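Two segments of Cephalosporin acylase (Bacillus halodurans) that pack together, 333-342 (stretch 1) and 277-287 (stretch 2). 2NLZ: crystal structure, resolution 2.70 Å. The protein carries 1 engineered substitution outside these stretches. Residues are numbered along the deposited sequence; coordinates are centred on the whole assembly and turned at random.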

ATOM      1  N   TYR D 333     -16.977  -9.236  37.900  1.00 51.86           N
ATOM      2  CA  TYR D 333     -15.536  -9.446  37.806  1.00 45.30           C
ATOM      3  C   TYR D 333     -14.985  -8.851  36.510  1.00 44.93           C
ATOM      4  O   TYR D 333     -13.854  -8.362  36.466  1.00 42.70           O
ATOM      5  CB  TYR D 333     -15.181 -10.924  37.895  1.00 42.98           C
ATOM      6  CG  TYR D 333     -13.696 -11.186  37.811  1.00 46.73           C
ATOM      7  CD1 TYR D 333     -12.811 -10.544  38.671  1.00 42.46           C
ATOM      8  CD2 TYR D 333     -13.173 -12.078  36.871  1.00 54.15           C
ATOM      9  CE1 TYR D 333     -11.451 -10.777  38.598  1.00 49.03           C
ATOM     10  CE2 TYR D 333     -11.805 -12.322  36.792  1.00 49.59           C
ATOM     11  CZ  TYR D 333     -10.953 -11.670  37.658  1.00 46.26           C
ATOM     12  OH  TYR D 333      -9.600 -11.897  37.598  1.00 34.31           O
ATOM     13  N   ALA D 334     -15.784  -8.901  35.454  1.00 43.81           N
ATOM     14  CA  ALA D 334     -15.437  -8.211  34.225  1.00 47.56           C
ATOM     15  C   ALA D 334     -15.240  -6.731  34.545  1.00 49.39           C
ATOM     16  O   ALA D 334     -14.190  -6.159  34.247  1.00 49.12           O
ATOM     17  CB  ALA D 334     -16.531  -8.400  33.178  1.00 45.31           C
ATOM     18  N   THR D 335     -16.248  -6.142  35.192  1.00 52.77           N
ATOM     19  CA  THR D 335     -16.221  -4.743  35.633  1.00 55.47           C
ATOM     20  C   THR D 335     -14.974  -4.422  36.473  1.00 53.87           C
ATOM     21  O   THR D 335     -14.348  -3.382  36.273  1.00 54.50           O
ATOM     22  CB  THR D 335     -17.518  -4.362  36.411  1.00 56.74           C
ATOM     23  OG1 THR D 335     -18.666  -4.853  35.709  1.00 59.92           O
ATOM     24  CG2 THR D 335     -17.647  -2.852  36.554  1.00 56.74           C
ATOM     25  N   GLU D 336     -14.612  -5.328  37.384  1.00 50.53           N
ATOM     26  CA  GLU D 336     -13.431  -5.170  38.243  1.00 58.71           C
ATOM     27  C   GLU D 336     -12.109  -5.052  37.481  1.00 53.61           C
ATOM     28  O   GLU D 336     -11.278  -4.199  37.797  1.00 54.42           O
ATOM     29  CB  GLU D 336     -13.344  -6.325  39.247  1.00 69.57           C
ATOM     30  CG  GLU D 336     -14.086  -6.077  40.549  1.00 87.11           C
ATOM     31  CD  GLU D 336     -13.270  -5.254  41.517  1.00100.26           C
ATOM     32  OE1 GLU D 336     -12.241  -5.769  42.004  1.00103.19           O
ATOM     33  OE2 GLU D 336     -13.657  -4.098  41.789  1.00100.57           O
ATOM     34  N   ARG D 337     -11.921  -5.920  36.492  1.00 49.90           N
ATOM     35  CA  ARG D 337     -10.719  -5.922  35.664  1.00 45.73           C
ATOM     36  C   ARG D 337     -10.701  -4.731  34.704  1.00 46.17           C
ATOM     37  O   ARG D 337      -9.649  -4.144  34.456  1.00 45.15           O
ATOM     38  CB  ARG D 337     -10.656  -7.217  34.855  1.00 48.67           C
ATOM     39  CG  ARG D 337     -10.667  -8.493  35.681  1.00 41.67           C
ATOM     40  CD  ARG D 337      -9.329  -9.204  35.629  1.00 36.52           C
ATOM     41  NE  ARG D 337      -8.298  -8.493  36.373  1.00 41.81           N
ATOM     42  CZ  ARG D 337      -7.005  -8.801  36.352  1.00 39.70           C
ATOM     43  NH1 ARG D 337      -6.572  -9.816  35.624  1.00 31.11           N
ATOM     44  NH2 ARG D 337      -6.141  -8.089  37.057  1.00 46.10           N
ATOM     45  N   ARG D 338     -11.876  -4.381  34.172  1.00 43.45           N
ATOM     46  CA  ARG D 338     -12.047  -3.282  33.211  1.00 44.84           C
ATOM     47  C   ARG D 338     -11.755  -1.908  33.821  1.00 47.96           C
ATOM     48  O   ARG D 338     -11.457  -0.947  33.106  1.00 51.54           O
ATOM     49  CB  ARG D 338     -13.447  -3.357  32.570  1.00 38.41           C
ATOM     50  CG  ARG D 338     -14.082  -2.045  32.142  1.00 39.22           C
ATOM     51  CD  ARG D 338     -15.217  -2.263  31.152  1.00 46.84           C
ATOM     52  NE  ARG D 338     -15.861  -3.576  31.268  1.00 58.80           N
ATOM     53  CZ  ARG D 338     -16.945  -3.826  31.992  1.00 65.37           C
ATOM     54  NH1 ARG D 338     -17.457  -5.049  32.023  1.00 61.81           N
ATOM     55  NH2 ARG D 338     -17.515  -2.854  32.690  1.00 81.14           N
ATOM     56  N   LYS D 339     -11.820  -1.830  35.147  1.00 58.28           N
ATOM     57  CA  LYS D 339     -11.421  -0.625  35.871  1.00 62.52           C
ATOM     58  C   LYS D 339      -9.906  -0.455  35.872  1.00 58.06           C
ATOM     59  O   LYS D 339      -9.405   0.651  36.051  1.00 53.62           O
ATOM     60  CB  LYS D 339     -11.944  -0.643  37.311  1.00 69.03           C
ATOM     61  CG  LYS D 339     -13.391  -0.169  37.461  1.00 83.05           C
ATOM     62  CD  LYS D 339     -13.694   0.280  38.891  1.00 91.84           C
ATOM     63  CE  LYS D 339     -13.550  -0.859  39.894  1.00 95.32           C
ATOM     64  NZ  LYS D 339     -13.554  -0.348  41.288  1.00 99.02           N
ATOM     65  N   GLU D 340      -9.178  -1.549  35.664  1.00 52.68           N
ATOM     66  CA  GLU D 340      -7.724  -1.470  35.600  1.00 56.27           C
ATOM     67  C   GLU D 340      -7.211  -1.008  34.239  1.00 55.65           C
ATOM     68  O   GLU D 340      -6.035  -0.666  34.102  1.00 56.81           O
ATOM     69  CB  GLU D 340      -7.065  -2.785  36.017  1.00 59.71           C
ATOM     70  CG  GLU D 340      -7.250  -3.116  37.489  1.00 71.53           C
ATOM     71  CD  GLU D 340      -6.050  -3.818  38.085  1.00 79.83           C
ATOM     72  OE1 GLU D 340      -6.252  -4.687  38.959  1.00 85.36           O
ATOM     73  OE2 GLU D 340      -4.909  -3.499  37.683  1.00 79.53           O
ATOM     74  N   ILE D 341      -8.089  -1.000  33.238  1.00 59.49           N
ATOM     75  CA  ILE D 341      -7.740  -0.473  31.923  1.00 63.21           C
ATOM     76  C   ILE D 341      -7.775   1.050  31.960  1.00 66.09           C
ATOM     77  O   ILE D 341      -8.834   1.652  32.159  1.00 66.28           O
ATOM     78  CB  ILE D 341      -8.682  -0.996  30.808  1.00 63.52           C
ATOM     79  CG1 ILE D 341      -8.628  -2.521  30.731  1.00 61.55           C
ATOM     80  CG2 ILE D 341      -8.309  -0.385  29.456  1.00 60.99           C
ATOM     81  CD1 ILE D 341      -9.553  -3.127  29.708  1.00 65.59           C
ATOM     82  N   GLY D 342      -6.609   1.666  31.783  1.00 72.41           N
ATOM     83  CA  GLY D 342      -6.501   3.123  31.731  1.00 79.43           C
ATOM     84  C   GLY D 342      -6.189   3.627  30.334  1.00 81.50           C
ATOM     85  O   GLY D 342      -6.647   3.060  29.334  1.00 76.96           O
TER
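Stretch 2 277-287: LEALNIVKGFE

Stretch 2 crosses stretch 1 as one helix over another and then enters a turn whose residues meet Arg-338 and Ile-341. Residues 277-283 continue a helix begun earlier in the chain, with Asn-281 N to Leu-277 O at 2.9 Å and Ile-282 N to Glu-278 O at 2.8 Å among its hydrogen bonds. A type I beta turn from Val-283 to Phe-286 follows, and Phe-286 and Glu-287 leave it with extended backbone angles. The axis of helix 277-283 approaches that of helix 333-338 to 8.5 Å, and their N-to-C directions differ by 72° (signed crossing angle -72°). The contact buries 469 Å² summed over both sides.

Along stretch 1, Tyr-333 comes first. Its CA-to-CB bond points sideways, but the t rotamer carries the ring to Glu-278, with CE2 3.6 Å from OE2. Ala-334 marks the close crossing: its CA lies 4.7 Å from that of Ile-282, and its CB points toward stretch 2, 3.5 Å from Asn-281 O and 3.8 Å from Asn-281 ND2. A methyl group is the whole side chain at the point where the two backbones come this near. Thr-335 points away and Glu-336 is out of reach, as expected on the outer side of the helix.

One turn after Tyr-333, Arg-337 starts toward stretch 2, its CB 3.9 Å from Ile-282 CD1 and its CD 3.9 Å from Glu-278 OE2, before its end leads away to partners elsewhere in the structure. Arg-338 has the largest covered area of stretch 1. Its NE donates a hydrogen bond to Ile-282 O, 2.9 Å away at an N-H...acceptor angle of 149°; no backbone hydrogen bond within the stretch uses this carbonyl. Aliphatic parts of the same side chain also pack: CB lies 3.8 Å from Ile-282 CG2, and CD sits over the face of Phe-286, 4.2 Å from the ring centroid, as a CH-pi contact. Gly-285 CA lies over one face of the guanidinium, 3.8 Å from NE. An ideal CB on Gly-285 would lie 2.5 Å from Arg-338 NE, a clash, so the absence of a side chain leaves room for the arginine.

Beyond Lys-339, which points away, and Glu-340, which is out of reach, Ile-341 returns to the contact. Its CD1 lies 3.8 Å from Ile-282 CG2 and 3.8 Å from Phe-286 CE2, at the edge of the ring. The rule that emerges is a small residue at the crossing, then an arginine that joins polar and apolar contacts, then an apolar contact.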

ATOM      1  N   LEU D 277     -13.171 -15.818  26.263  1.00 32.50           N
ATOM      2  CA  LEU D 277     -14.443 -15.482  26.909  1.00 30.04           C
ATOM      3  C   LEU D 277     -14.359 -14.338  27.934  1.00 30.38           C
ATOM      4  O   LEU D 277     -15.125 -13.371  27.870  1.00 26.08           O
ATOM      5  CB  LEU D 277     -15.023 -16.742  27.553  1.00 26.24           C
ATOM      6  CG  LEU D 277     -16.132 -17.483  26.803  1.00 29.34           C
ATOM      7  CD1 LEU D 277     -16.029 -17.325  25.321  1.00  7.35           C
ATOM      8  CD2 LEU D 277     -16.128 -18.945  27.158  1.00 27.30           C
ATOM      9  N   GLU D 278     -13.420 -14.449  28.866  1.00 26.41           N
ATOM     10  CA  GLU D 278     -13.194 -13.412  29.862  1.00 30.12           C
ATOM     11  C   GLU D 278     -12.761 -12.088  29.214  1.00 33.24           C
ATOM     12  O   GLU D 278     -13.281 -11.019  29.559  1.00 33.38           O
ATOM     13  CB  GLU D 278     -12.158 -13.877  30.889  1.00 31.50           C
ATOM     14  CG  GLU D 278     -11.924 -12.887  32.017  1.00 18.52           C
ATOM     15  CD  GLU D 278     -10.785 -13.297  32.925  1.00 34.87           C
ATOM     16  OE1 GLU D 278     -10.470 -14.503  33.010  1.00 40.27           O
ATOM     17  OE2 GLU D 278     -10.195 -12.404  33.553  1.00 28.69           O
ATOM     18  N   ALA D 279     -11.823 -12.167  28.272  1.00 25.78           N
ATOM     19  CA  ALA D 279     -11.398 -10.988  27.525  1.00 29.99           C
ATOM     20  C   ALA D 279     -12.584 -10.315  26.840  1.00 30.99           C
ATOM     21  O   ALA D 279     -12.796  -9.117  27.019  1.00 29.32           O
ATOM     22  CB  ALA D 279     -10.307 -11.335  26.520  1.00 26.19           C
ATOM     23  N   LEU D 280     -13.373 -11.083  26.090  1.00 25.53           N
ATOM     24  CA  LEU D 280     -14.578 -10.527  25.462  1.00 31.87           C
ATOM     25  C   LEU D 280     -15.495  -9.870  26.488  1.00 37.68           C
ATOM     26  O   LEU D 280     -16.121  -8.841  26.200  1.00 33.71           O
ATOM     27  CB  LEU D 280     -15.365 -11.576  24.662  1.00 30.07           C
ATOM     28  CG  LEU D 280     -15.165 -11.711  23.145  1.00 28.83           C
ATOM     29  CD1 LEU D 280     -14.608 -10.428  22.535  1.00 32.60           C
ATOM     30  CD2 LEU D 280     -14.270 -12.889  22.806  1.00 33.77           C
ATOM     31  N   ASN D 281     -15.544 -10.460  27.683  1.00 37.15           N
ATOM     32  CA  ASN D 281     -16.414  -9.990  28.754  1.00 40.31           C
ATOM     33  C   ASN D 281     -15.938  -8.670  29.364  1.00 38.29           C
ATOM     34  O   ASN D 281     -16.743  -7.820  29.740  1.00 41.23           O
ATOM     35  CB  ASN D 281     -16.526 -11.065  29.833  1.00 46.09           C
ATOM     36  CG  ASN D 281     -17.920 -11.185  30.386  1.00 52.09           C
ATOM     37  OD1 ASN D 281     -18.911 -10.955  29.677  1.00 46.37           O
ATOM     38  ND2 ASN D 281     -18.011 -11.562  31.661  1.00 61.27           N
ATOM     39  N   ILE D 282     -14.621  -8.516  29.462  1.00 38.39           N
ATOM     40  CA  ILE D 282     -14.016  -7.246  29.846  1.00 28.74           C
ATOM     41  C   ILE D 282     -14.284  -6.184  28.769  1.00 28.50           C
ATOM     42  O   ILE D 282     -14.758  -5.092  29.062  1.00 31.05           O
ATOM     43  CB  ILE D 282     -12.492  -7.402  30.079  1.00 26.23           C
ATOM     44  CG1 ILE D 282     -12.215  -8.323  31.270  1.00 26.63           C
ATOM     45  CG2 ILE D 282     -11.861  -6.068  30.358  1.00 10.32           C
ATOM     46  CD1 ILE D 282     -10.797  -8.880  31.323  1.00 22.72           C
ATOM     47  N   VAL D 283     -14.011  -6.528  27.516  1.00 27.30           N
ATOM     48  CA  VAL D 283     -14.104  -5.570  26.418  1.00 31.36           C
ATOM     49  C   VAL D 283     -15.562  -5.184  26.082  1.00 33.69           C
ATOM     50  O   VAL D 283     -15.819  -4.116  25.531  1.00 26.94           O
ATOM     51  CB  VAL D 283     -13.308  -6.073  25.173  1.00 28.73           C
ATOM     52  CG1 VAL D 283     -14.224  -6.667  24.097  1.00 28.28           C
ATOM     53  CG2 VAL D 283     -12.477  -4.962  24.598  1.00 25.29           C
ATOM     54  N   LYS D 284     -16.494  -6.060  26.453  1.00 35.23           N
ATOM     55  CA  LYS D 284     -17.949  -5.891  26.303  1.00 32.45           C
ATOM     56  C   LYS D 284     -18.496  -4.553  26.810  1.00 32.86           C
ATOM     57  O   LYS D 284     -19.464  -4.031  26.263  1.00 31.49           O
ATOM     58  CB  LYS D 284     -18.624  -7.003  27.103  1.00 39.41           C
ATOM     59  CG  LYS D 284     -20.013  -7.379  26.713  1.00 37.84           C
ATOM     60  CD  LYS D 284     -20.253  -8.806  27.196  1.00 56.63           C
ATOM     61  CE  LYS D 284     -21.100  -8.891  28.456  1.00 56.43           C
ATOM     62  NZ  LYS D 284     -22.522  -9.230  28.132  1.00 55.84           N
ATOM     63  N   GLY D 285     -17.889  -4.019  27.870  1.00 32.30           N
ATOM     64  CA  GLY D 285     -18.349  -2.781  28.494  1.00 31.71           C
ATOM     65  C   GLY D 285     -17.991  -1.505  27.752  1.00 37.20           C
ATOM     66  O   GLY D 285     -18.523  -0.440  28.055  1.00 38.00           O
ATOM     67  N   PHE D 286     -17.078  -1.601  26.793  1.00 41.54           N
ATOM     68  CA  PHE D 286     -16.772  -0.484  25.909  1.00 34.64           C
ATOM     69  C   PHE D 286     -17.568  -0.594  24.612  1.00 37.74           C
ATOM     70  O   PHE D 286     -17.894  -1.692  24.156  1.00 35.46           O
ATOM     71  CB  PHE D 286     -15.291  -0.473  25.543  1.00 36.61           C
ATOM     72  CG  PHE D 286     -14.360  -0.473  26.722  1.00 37.63           C
ATOM     73  CD1 PHE D 286     -14.390   0.560  27.659  1.00 39.01           C
ATOM     74  CD2 PHE D 286     -13.409  -1.481  26.861  1.00 37.13           C
ATOM     75  CE1 PHE D 286     -13.504   0.577  28.737  1.00 42.54           C
ATOM     76  CE2 PHE D 286     -12.511  -1.474  27.933  1.00 36.75           C
ATOM     77  CZ  PHE D 286     -12.559  -0.442  28.878  1.00 34.75           C
ATOM     78  N   GLU D 287     -17.873   0.553  24.018  1.00 49.86           N
ATOM     79  CA  GLU D 287     -18.407   0.600  22.662  1.00 58.58           C
ATOM     80  C   GLU D 287     -17.223   0.815  21.711  1.00 55.42           C
ATOM     81  O   GLU D 287     -16.136   1.200  22.151  1.00 51.18           O
ATOM     82  CB  GLU D 287     -19.455   1.720  22.517  1.00 70.12           C
ATOM     83  CG  GLU D 287     -20.616   1.683  23.526  1.00 84.31           C
ATOM     84  CD  GLU D 287     -21.527   0.476  23.353  1.00 94.77           C
ATOM     85  OE1 GLU D 287     -21.752   0.049  22.200  1.00 99.71           O
ATOM     86  OE2 GLU D 287     -22.024  -0.043  24.374  1.00 91.43           O
TER